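Local atomic coordinates of CopN (Chlamydia pneumoniae, PDB entry 4NRH), a protein that probably acts as a gatekeeper of type III secretion, joining the chaperone Scc3 in a complex that directs secretion of translocators. Residues A[48-53]-A[87-92]; A[61-66]-A[106-111]; A[126-131]-A[156-161]. All blocks are in the same frame, centred on the assembly; numbering follows the deposited sequence.

Contact 1: residues A[48-53]-A[87-92]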
loop_
_atom_site.group_PDB
_atom_site.type_symbol
_atom_site.label_atom_id
_atom_site.label_comp_id
_atom_site.label_asym_id
_atom_site.label_seq_id
_atom_site.Cartn_x
_atom_site.Cartn_y
_atom_site.Cartn_z
ATOM N N GLU A 48 41.061 -23.947 7.097
ATOM C CA GLU A 48 40.492 -24.905 6.154
ATOM C C GLU A 48 39.794 -26.050 6.882
ATOM O O GLU A 48 38.679 -26.432 6.528
ATOM C CB GLU A 48 41.576 -25.463 5.225
ATOM C CG GLU A 48 42.120 -24.466 4.213
ATOM C CD GLU A 48 43.109 -23.489 4.818
ATOM O OE1 GLU A 48 43.611 -23.758 5.929
ATOM O OE2 GLU A 48 43.386 -22.451 4.180
ATOM N N ASP A 49 40.464 -26.594 7.895
ATOM C CA ASP A 49 39.907 -27.673 8.706
ATOM C C ASP A 49 38.614 -27.234 9.385
ATOM O O ASP A 49 37.639 -27.985 9.436
ATOM C CB ASP A 49 40.915 -28.131 9.762
ATOM C CG ASP A 49 42.106 -28.848 9.162
ATOM O OD1 ASP A 49 41.997 -29.341 8.019
ATOM O OD2 ASP A 49 43.154 -28.919 9.837
ATOM N N ILE A 50 38.625 -26.013 9.910
ATOM C CA ILE A 50 37.461 -25.444 10.576
ATOM C C ILE A 50 36.265 -25.351 9.638
ATOM O O ILE A 50 35.178 -25.831 9.959
ATOM C CB ILE A 50 37.770 -24.042 11.134
ATOM C CG1 ILE A 50 38.803 -24.130 12.259
ATOM C CG2 ILE A 50 36.497 -23.368 11.619
ATOM C CD1 ILE A 50 39.473 -22.811 12.573
ATOM N N LEU A 51 36.474 -24.744 8.473
ATOM C CA LEU A 51 35.402 -24.569 7.499
ATOM C C LEU A 51 34.811 -25.901 7.054
ATOM O O LEU A 51 33.595 -26.044 6.971
ATOM C CB LEU A 51 35.909 -23.792 6.282
ATOM C CG LEU A 51 36.214 -22.310 6.512
ATOM C CD1 LEU A 51 36.841 -21.688 5.274
ATOM C CD2 LEU A 51 34.949 -21.565 6.909
ATOM N N ALA A 52 35.676 -26.879 6.795
ATOM C CA ALA A 52 35.241 -28.209 6.376
ATOM C C ALA A 52 34.300 -28.840 7.398
ATOM O O ALA A 52 33.272 -29.415 7.039
ATOM C CB ALA A 52 36.445 -29.108 6.140
ATOM N N LEU A 53 34.663 -28.731 8.672
ATOM C CA LEU A 53 33.846 -29.262 9.756
ATOM C C LEU A 53 32.516 -28.520 9.876
ATOM O O LEU A 53 31.502 -29.108 10.254
ATOM C CB LEU A 53 34.610 -29.190 11.081
ATOM C CG LEU A 53 35.689 -30.255 11.291
ATOM C CD1 LEU A 53 36.508 -29.953 12.535
ATOM C CD2 LEU A 53 35.067 -31.641 11.379
ATOM N N ILE A 87 38.867 -16.857 13.546
ATOM C CA ILE A 87 38.578 -15.521 13.035
ATOM C C ILE A 87 38.824 -15.463 11.529
ATOM O O ILE A 87 38.007 -14.926 10.778
ATOM C CB ILE A 87 39.428 -14.446 13.742
ATOM C CG1 ILE A 87 39.018 -14.325 15.210
ATOM C CG2 ILE A 87 39.282 -13.100 13.047
ATOM C CD1 ILE A 87 39.983 -13.511 16.050
ATOM N N GLN A 88 39.951 -16.022 11.095
ATOM C CA GLN A 88 40.270 -16.104 9.673
ATOM C C GLN A 88 39.235 -16.944 8.931
ATOM O O GLN A 88 38.771 -16.568 7.854
ATOM C CB GLN A 88 41.667 -16.693 9.458
ATOM C CG GLN A 88 42.808 -15.792 9.893
ATOM C CD GLN A 88 44.128 -16.534 9.985
ATOM O OE1 GLN A 88 44.867 -16.393 10.959
ATOM N NE2 GLN A 88 44.430 -17.331 8.966
ATOM N N ALA A 89 38.888 -18.088 9.514
ATOM C CA ALA A 89 37.919 -19.002 8.917
ATOM C C ALA A 89 36.553 -18.345 8.737
ATOM O O ALA A 89 35.915 -18.505 7.696
ATOM C CB ALA A 89 37.789 -20.259 9.763
ATOM N N ARG A 90 36.107 -17.613 9.753
ATOM C CA ARG A 90 34.835 -16.905 9.677
ATOM C C ARG A 90 34.867 -15.849 8.575
ATOM O O ARG A 90 33.902 -15.690 7.827
ATOM C CB ARG A 90 34.485 -16.255 11.019
ATOM C CG ARG A 90 33.247 -15.370 10.955
ATOM C CD ARG A 90 32.804 -14.900 12.331
ATOM N NE ARG A 90 33.728 -13.935 12.917
ATOM C CZ ARG A 90 33.364 -12.976 13.761
ATOM N NH1 ARG A 90 32.092 -12.852 14.115
ATOM N NH2 ARG A 90 34.270 -12.139 14.247
ATOM N N ASN A 91 35.984 -15.134 8.479
ATOM C CA ASN A 91 36.160 -14.118 7.446
ATOM C C ASN A 91 36.108 -14.709 6.041
ATOM O O ASN A 91 35.526 -14.119 5.131
ATOM C CB ASN A 91 37.482 -13.376 7.647
ATOM C CG ASN A 91 37.764 -12.384 6.537
ATOM O OD1 ASN A 91 37.079 -11.369 6.404
ATOM N ND2 ASN A 91 38.780 -12.671 5.731
ATOM N N THR A 92 36.728 -15.874 5.871
ATOM C CA THR A 92 36.721 -16.564 4.585
ATOM C C THR A 92 35.304 -17.004 4.229
ATOM O O THR A 92 34.871 -16.878 3.084
ATOM C CB THR A 92 37.656 -17.789 4.595
ATOM O OG1 THR A 92 38.995 -17.369 4.884
ATOM C CG2 THR A 92 37.631 -18.496 3.250
#
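A89 puts its methyl group against I50 and L51, and so marks the place where two helices of the all-helical HrpJ-like domain pass each other. The pair is a worked example of close helix packing through a small residue: the axes of the short segments come to 9.0 Å. They cross at -57°. At the nearest point of the backbones the CA atoms of L51 and A89 are 6.3 Å apart. I50 meets A89 through its CG2 methyl, which stands 3.8 Å from the A89 CB, and I50 also touches A85 and L86 of the same helix, 80-97. L51 lies beside the same alanine and reaches past its side chain to the backbone, its CD2 lying 3.3 Å from the A89 O, a van der Waals approach to a carbonyl. One turn on, T92 receives the other branch of the leucine, the two side chains crossing at about a right angle, with the L51 CD1 3.9 Å from the T92 CG2. The threonine is turned with OG1 beside the backbone N (chi1 -60°), which leaves CG2 anti to it and facing L51, while the hydroxyl turns back to its own helix. There the T92 OG1 donates to the Q88 O over 3.1 Å, from 40° above the carbonyl plane, and that oxygen accepts the T92 N as well.

Contact 2: residues A[61-66]-A[106-111]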
loop_
_atom_site.group_PDB
_atom_site.type_symbol
_atom_site.label_atom_id
_atom_site.label_comp_id
_atom_site.label_asym_id
_atom_site.label_seq_id
_atom_site.Cartn_x
_atom_site.Cartn_y
_atom_site.Cartn_z
ATOM N N PRO A 61 23.899 -22.072 5.331
ATOM C CA PRO A 61 24.943 -21.040 5.392
ATOM C C PRO A 61 24.712 -19.989 6.480
ATOM O O PRO A 61 25.677 -19.516 7.082
ATOM C CB PRO A 61 24.873 -20.397 4.005
ATOM C CG PRO A 61 24.375 -21.484 3.122
ATOM C CD PRO A 61 23.404 -22.271 3.957
ATOM N N ALA A 62 23.456 -19.627 6.722
ATOM C CA ALA A 62 23.131 -18.645 7.751
ATOM C C ALA A 62 23.458 -19.187 9.137
ATOM O O ALA A 62 23.989 -18.470 9.987
ATOM C CB ALA A 62 21.667 -18.247 7.667
ATOM N N LEU A 63 23.135 -20.456 9.358
ATOM C CA LEU A 63 23.438 -21.114 10.624
ATOM C C LEU A 63 24.934 -21.405 10.735
ATOM O O LEU A 63 25.495 -21.392 11.830
ATOM C CB LEU A 63 22.627 -22.404 10.778
ATOM C CG LEU A 63 21.192 -22.275 11.303
ATOM C CD1 LEU A 63 21.178 -21.564 12.649
ATOM C CD2 LEU A 63 20.281 -21.569 10.308
ATOM N N GLN A 64 25.570 -21.680 9.599
ATOM C CA GLN A 64 27.022 -21.833 9.555
ATOM C C GLN A 64 27.690 -20.551 10.034
ATOM O O GLN A 64 28.644 -20.582 10.813
ATOM C CB GLN A 64 27.502 -22.170 8.141
ATOM C CG GLN A 64 27.028 -23.511 7.609
ATOM C CD GLN A 64 27.413 -23.727 6.159
ATOM O OE1 GLN A 64 28.056 -22.877 5.543
ATOM N NE2 GLN A 64 27.020 -24.869 5.605
ATOM N N SER A 65 27.176 -19.422 9.551
ATOM C CA SER A 65 27.689 -18.110 9.921
ATOM C C SER A 65 27.432 -17.826 11.396
ATOM O O SER A 65 28.248 -17.198 12.071
ATOM C CB SER A 65 27.052 -17.022 9.052
ATOM O OG SER A 65 27.592 -15.748 9.351
ATOM N N THR A 66 26.288 -18.291 11.889
ATOM C CA THR A 66 25.937 -18.141 13.295
ATOM C C THR A 66 26.862 -18.974 14.178
ATOM O O THR A 66 27.347 -18.500 15.207
ATOM C CB THR A 66 24.474 -18.556 13.557
ATOM O OG1 THR A 66 23.592 -17.698 12.822
ATOM C CG2 THR A 66 24.146 -18.467 15.041
ATOM N N ASN A 106 20.748 -12.154 9.094
ATOM C CA ASN A 106 20.123 -10.943 9.621
ATOM C C ASN A 106 18.595 -10.984 9.617
ATOM O O ASN A 106 17.947 -10.116 10.202
ATOM C CB ASN A 106 20.603 -9.722 8.835
ATOM C CG ASN A 106 22.066 -9.414 9.081
ATOM O OD1 ASN A 106 22.670 -9.925 10.025
ATOM N ND2 ASN A 106 22.645 -8.574 8.230
ATOM N N ILE A 107 18.021 -11.986 8.958
ATOM C CA ILE A 107 16.572 -12.167 8.954
ATOM C C ILE A 107 16.210 -13.541 9.502
ATOM O O ILE A 107 15.107 -14.044 9.281
ATOM C CB ILE A 107 15.975 -12.009 7.542
ATOM C CG1 ILE A 107 16.561 -13.053 6.590
ATOM C CG2 ILE A 107 16.218 -10.601 7.017
ATOM C CD1 ILE A 107 15.795 -13.194 5.295
ATOM N N LEU A 108 17.157 -14.138 10.220
ATOM C CA LEU A 108 17.012 -15.480 10.775
ATOM C C LEU A 108 15.778 -15.628 11.663
ATOM O O LEU A 108 14.933 -16.492 11.425
ATOM C CB LEU A 108 18.268 -15.848 11.568
ATOM C CG LEU A 108 18.516 -17.320 11.897
ATOM C CD1 LEU A 108 18.582 -18.149 10.629
ATOM C CD2 LEU A 108 19.804 -17.460 12.688
ATOM N N PHE A 109 15.680 -14.783 12.684
ATOM C CA PHE A 109 14.606 -14.886 13.668
ATOM C C PHE A 109 13.255 -14.486 13.085
ATOM O O PHE A 109 12.222 -15.044 13.457
ATOM C CB PHE A 109 14.928 -14.027 14.891
ATOM C CG PHE A 109 16.191 -14.434 15.595
ATOM C CD1 PHE A 109 16.321 -15.707 16.128
ATOM C CD2 PHE A 109 17.251 -13.551 15.713
ATOM C CE1 PHE A 109 17.484 -16.088 16.773
ATOM C CE2 PHE A 109 18.416 -13.927 16.356
ATOM C CZ PHE A 109 18.533 -15.196 16.887
ATOM N N ALA A 110 13.266 -13.517 12.176
ATOM C CA ALA A 110 12.050 -13.112 11.480
ATOM C C ALA A 110 11.513 -14.269 10.647
ATOM O O ALA A 110 10.315 -14.550 10.651
ATOM C CB ALA A 110 12.314 -11.900 10.603
ATOM N N SER A 111 12.413 -14.937 9.933
ATOM C CA SER A 111 12.042 -16.052 9.073
ATOM C C SER A 111 11.447 -17.206 9.867
ATOM O O SER A 111 10.537 -17.884 9.398
ATOM C CB SER A 111 13.253 -16.543 8.282
ATOM O OG SER A 111 14.212 -17.146 9.136
#
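A62 faces L108 across the contact at the point where the backbones run nearest, their CA atoms 7.5 Å apart, and its CB lies 4.3 Å from the L108 CD1, a loose apolar touch. The alanine also packs on A104 of helix 99-105, so it is enclosed from more than one helix. L63 follows, and although its CB does not point at the other segment, its branched end swings across: the L63 CD2 sits 3.8 Å from the L108 CD1, and the two leucines cross at about a right angle. The L63 side chain also touches N26, one of the residues of the sodium site, and lies about 8 Å from the ion. The arrangement illustrates how the first turn of a helix can be used for packing in this all-helical HrpJ-like domain, since I107 occupies the N-cap position of helix 108-115 and L108 comes directly after it. With CG anti to its backbone N (chi1 -163°), L108 extends its fork toward helix 61-74 and divides its methyl groups between neighbours, CD1 to A62 and L63, CD2 to T66. At T66 the partner is the hydroxyl oxygen, with OG1 3.8 Å from the L108 CD2, a van der Waals approach. The polarity of that oxygen is met inside its own helix, where the T66 OG1 donates to the A62 O over 3.0 Å. The T66 N bonds to the same carbonyl oxygen, and the two donors reach it from opposite faces of the carbonyl plane.

Contact 3: residues A[126-131]-A[156-161]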
loop_
_atom_site.group_PDB
_atom_site.type_symbol
_atom_site.label_atom_id
_atom_site.label_comp_id
_atom_site.label_asym_id
_atom_site.label_seq_id
_atom_site.Cartn_x
_atom_site.Cartn_y
_atom_site.Cartn_z
ATOM N N ARG A 126 13.892 -17.390 3.774
ATOM C CA ARG A 126 15.126 -16.623 3.618
ATOM C C ARG A 126 15.624 -16.681 2.180
ATOM O O ARG A 126 16.140 -15.696 1.651
ATOM C CB ARG A 126 16.212 -17.131 4.568
ATOM C CG ARG A 126 15.912 -16.891 6.033
ATOM C CD ARG A 126 17.128 -17.144 6.909
ATOM N NE ARG A 126 17.595 -18.527 6.859
ATOM C CZ ARG A 126 17.145 -19.496 7.649
ATOM N NH1 ARG A 126 16.206 -19.236 8.548
ATOM N NH2 ARG A 126 17.629 -20.726 7.539
ATOM N N SER A 127 15.471 -17.843 1.554
ATOM C CA SER A 127 15.823 -18.003 0.150
ATOM C C SER A 127 14.962 -17.097 -0.728
ATOM O O SER A 127 15.464 -16.447 -1.645
ATOM C CB SER A 127 15.668 -19.463 -0.279
ATOM O OG SER A 127 15.974 -19.626 -1.653
ATOM N N LEU A 128 13.663 -17.064 -0.441
ATOM C CA LEU A 128 12.743 -16.184 -1.154
ATOM C C LEU A 128 13.099 -14.711 -0.977
ATOM O O LEU A 128 13.148 -13.959 -1.951
ATOM C CB LEU A 128 11.305 -16.422 -0.694
ATOM C CG LEU A 128 10.289 -15.453 -1.304
ATOM C CD1 LEU A 128 10.058 -15.773 -2.774
ATOM C CD2 LEU A 128 8.985 -15.476 -0.533
ATOM N N TYR A 129 13.336 -14.301 0.267
ATOM C CA TYR A 129 13.709 -12.921 0.560
ATOM C C TYR A 129 14.954 -12.506 -0.217
ATOM O O TYR A 129 15.003 -11.421 -0.798
ATOM C CB TYR A 129 13.944 -12.720 2.059
ATOM C CG TYR A 129 14.328 -11.299 2.411
ATOM C CD1 TYR A 129 13.360 -10.316 2.560
ATOM C CD2 TYR A 129 15.659 -10.939 2.579
ATOM C CE1 TYR A 129 13.705 -9.016 2.872
ATOM C CE2 TYR A 129 16.015 -9.641 2.891
ATOM C CZ TYR A 129 15.033 -8.684 3.037
ATOM O OH TYR A 129 15.380 -7.390 3.348
ATOM N N LEU A 130 15.960 -13.375 -0.213
ATOM C CA LEU A 130 17.200 -13.123 -0.937
ATOM C C LEU A 130 16.945 -12.972 -2.434
ATOM O O LEU A 130 17.529 -12.109 -3.085
ATOM C CB LEU A 130 18.210 -14.245 -0.680
ATOM C CG LEU A 130 19.325 -13.924 0.321
ATOM C CD1 LEU A 130 18.760 -13.298 1.588
ATOM C CD2 LEU A 130 20.130 -15.170 0.649
ATOM N N GLU A 131 16.076 -13.820 -2.975
ATOM C CA GLU A 131 15.723 -13.752 -4.390
ATOM C C GLU A 131 14.954 -12.475 -4.728
ATOM O O GLU A 131 15.236 -11.817 -5.728
ATOM C CB GLU A 131 14.898 -14.975 -4.799
ATOM C CG GLU A 131 14.436 -14.943 -6.248
ATOM C CD GLU A 131 13.627 -16.165 -6.636
ATOM O OE1 GLU A 131 13.408 -17.038 -5.769
ATOM O OE2 GLU A 131 13.209 -16.253 -7.810
ATOM N N ALA A 156 -0.415 -13.479 1.792
ATOM C CA ALA A 156 -0.542 -12.311 2.657
ATOM C C ALA A 156 0.519 -12.319 3.755
ATOM O O ALA A 156 1.199 -11.317 3.979
ATOM C CB ALA A 156 -1.934 -12.250 3.263
ATOM N N ILE A 157 0.655 -13.453 4.433
ATOM C CA ILE A 157 1.666 -13.613 5.472
ATOM C C ILE A 157 3.071 -13.510 4.879
ATOM O O ILE A 157 3.951 -12.865 5.450
ATOM C CB ILE A 157 1.505 -14.959 6.205
ATOM C CG1 ILE A 157 0.207 -14.968 7.014
ATOM C CG2 ILE A 157 2.694 -15.228 7.115
ATOM C CD1 ILE A 157 -0.115 -16.310 7.633
ATOM N N VAL A 158 3.266 -14.141 3.724
ATOM C CA VAL A 158 4.548 -14.100 3.030
ATOM C C VAL A 158 4.924 -12.669 2.647
ATOM O O VAL A 158 6.076 -12.259 2.792
ATOM C CB VAL A 158 4.528 -14.982 1.764
ATOM C CG1 VAL A 158 5.809 -14.808 0.969
ATOM C CG2 VAL A 158 4.320 -16.445 2.134
ATOM N N SER A 159 3.942 -11.910 2.172
ATOM C CA SER A 159 4.159 -10.515 1.804
ATOM C C SER A 159 4.567 -9.688 3.020
ATOM O O SER A 159 5.408 -8.793 2.920
ATOM C CB SER A 159 2.902 -9.923 1.164
ATOM O OG SER A 159 1.862 -9.788 2.117
ATOM N N SER A 160 3.966 -9.991 4.166
ATOM C CA SER A 160 4.294 -9.304 5.410
ATOM C C SER A 160 5.714 -9.633 5.864
ATOM O O SER A 160 6.420 -8.772 6.389
ATOM C CB SER A 160 3.292 -9.668 6.508
ATOM O OG SER A 160 1.993 -9.207 6.183
ATOM N N PHE A 161 6.122 -10.884 5.671
ATOM C CA PHE A 161 7.491 -11.294 5.972
ATOM C C PHE A 161 8.487 -10.505 5.130
ATOM O O PHE A 161 9.523 -10.067 5.628
ATOM C CB PHE A 161 7.683 -12.792 5.735
ATOM C CG PHE A 161 9.125 -13.207 5.664
ATOM C CD1 PHE A 161 9.919 -13.185 6.798
ATOM C CD2 PHE A 161 9.688 -13.608 4.464
ATOM C CE1 PHE A 161 11.249 -13.559 6.737
ATOM C CE2 PHE A 161 11.017 -13.983 4.397
ATOM C CZ PHE A 161 11.797 -13.960 5.536
#
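L128 and V158 make the tight part of this contact, the L128 CD2 methyl lying 3.6 Å from the V158 CG1 where the two side chains cross at about a right angle. Both are buried, and L128 also touches M145 and R149 of helix 139-149. The contact joins helix 122-133 of the HrpJ-like domain to the long helix 152-172 that comes later in this all-helical chain. Away from the leucine and valine the packing is looser. Segments 126-131 and 156-161 cross at -63° with axes 11.1 Å apart, a distance bridged largely by the long side chain of F161. Held with CG anti to its backbone N (chi1 164°), F161 carries its ring over to helix 122-133, where the CE2 is 4.0 Å from the Y129 CB and the CZ is 4.4 Å from the R126 N, both approaches oblique to the ring. The ring also packs on S111 of helix 108-115. In 156-161, A156 packs on K22 of the neighbouring chaperone chain. R126 CB points away from 156-161, and its guanidinium is held elsewhere: NH1 pairs with E28 in a salt bridge and with the S111 OG. Direct contact between the segments is thus apolar packing, with no hydrogen bond across it, and the charge of R126 is probably balanced by E28, outside the two segments, which would ease its burial.

From the N terminus, contact 1 closes the first loop, bringing helix 80-97 back onto helix 47-57 across 33 intervening residues. Contact 2 opens inside that loop, on helix 61-74, and closes beyond it on helix 108-115, so the two cross and tie together helices 47-57, 61-74, 80-97 and 108-115, although their nearest atoms remain about 5 Å apart. Contact 3 comes in series after both, spanning 24 residues between helices 122-133 and 152-172. It lies close to the centre of the chain and touches contact 2 directly, for example where I107 packs on Y129. Thus packing passes from these helices to the long helix 152-172.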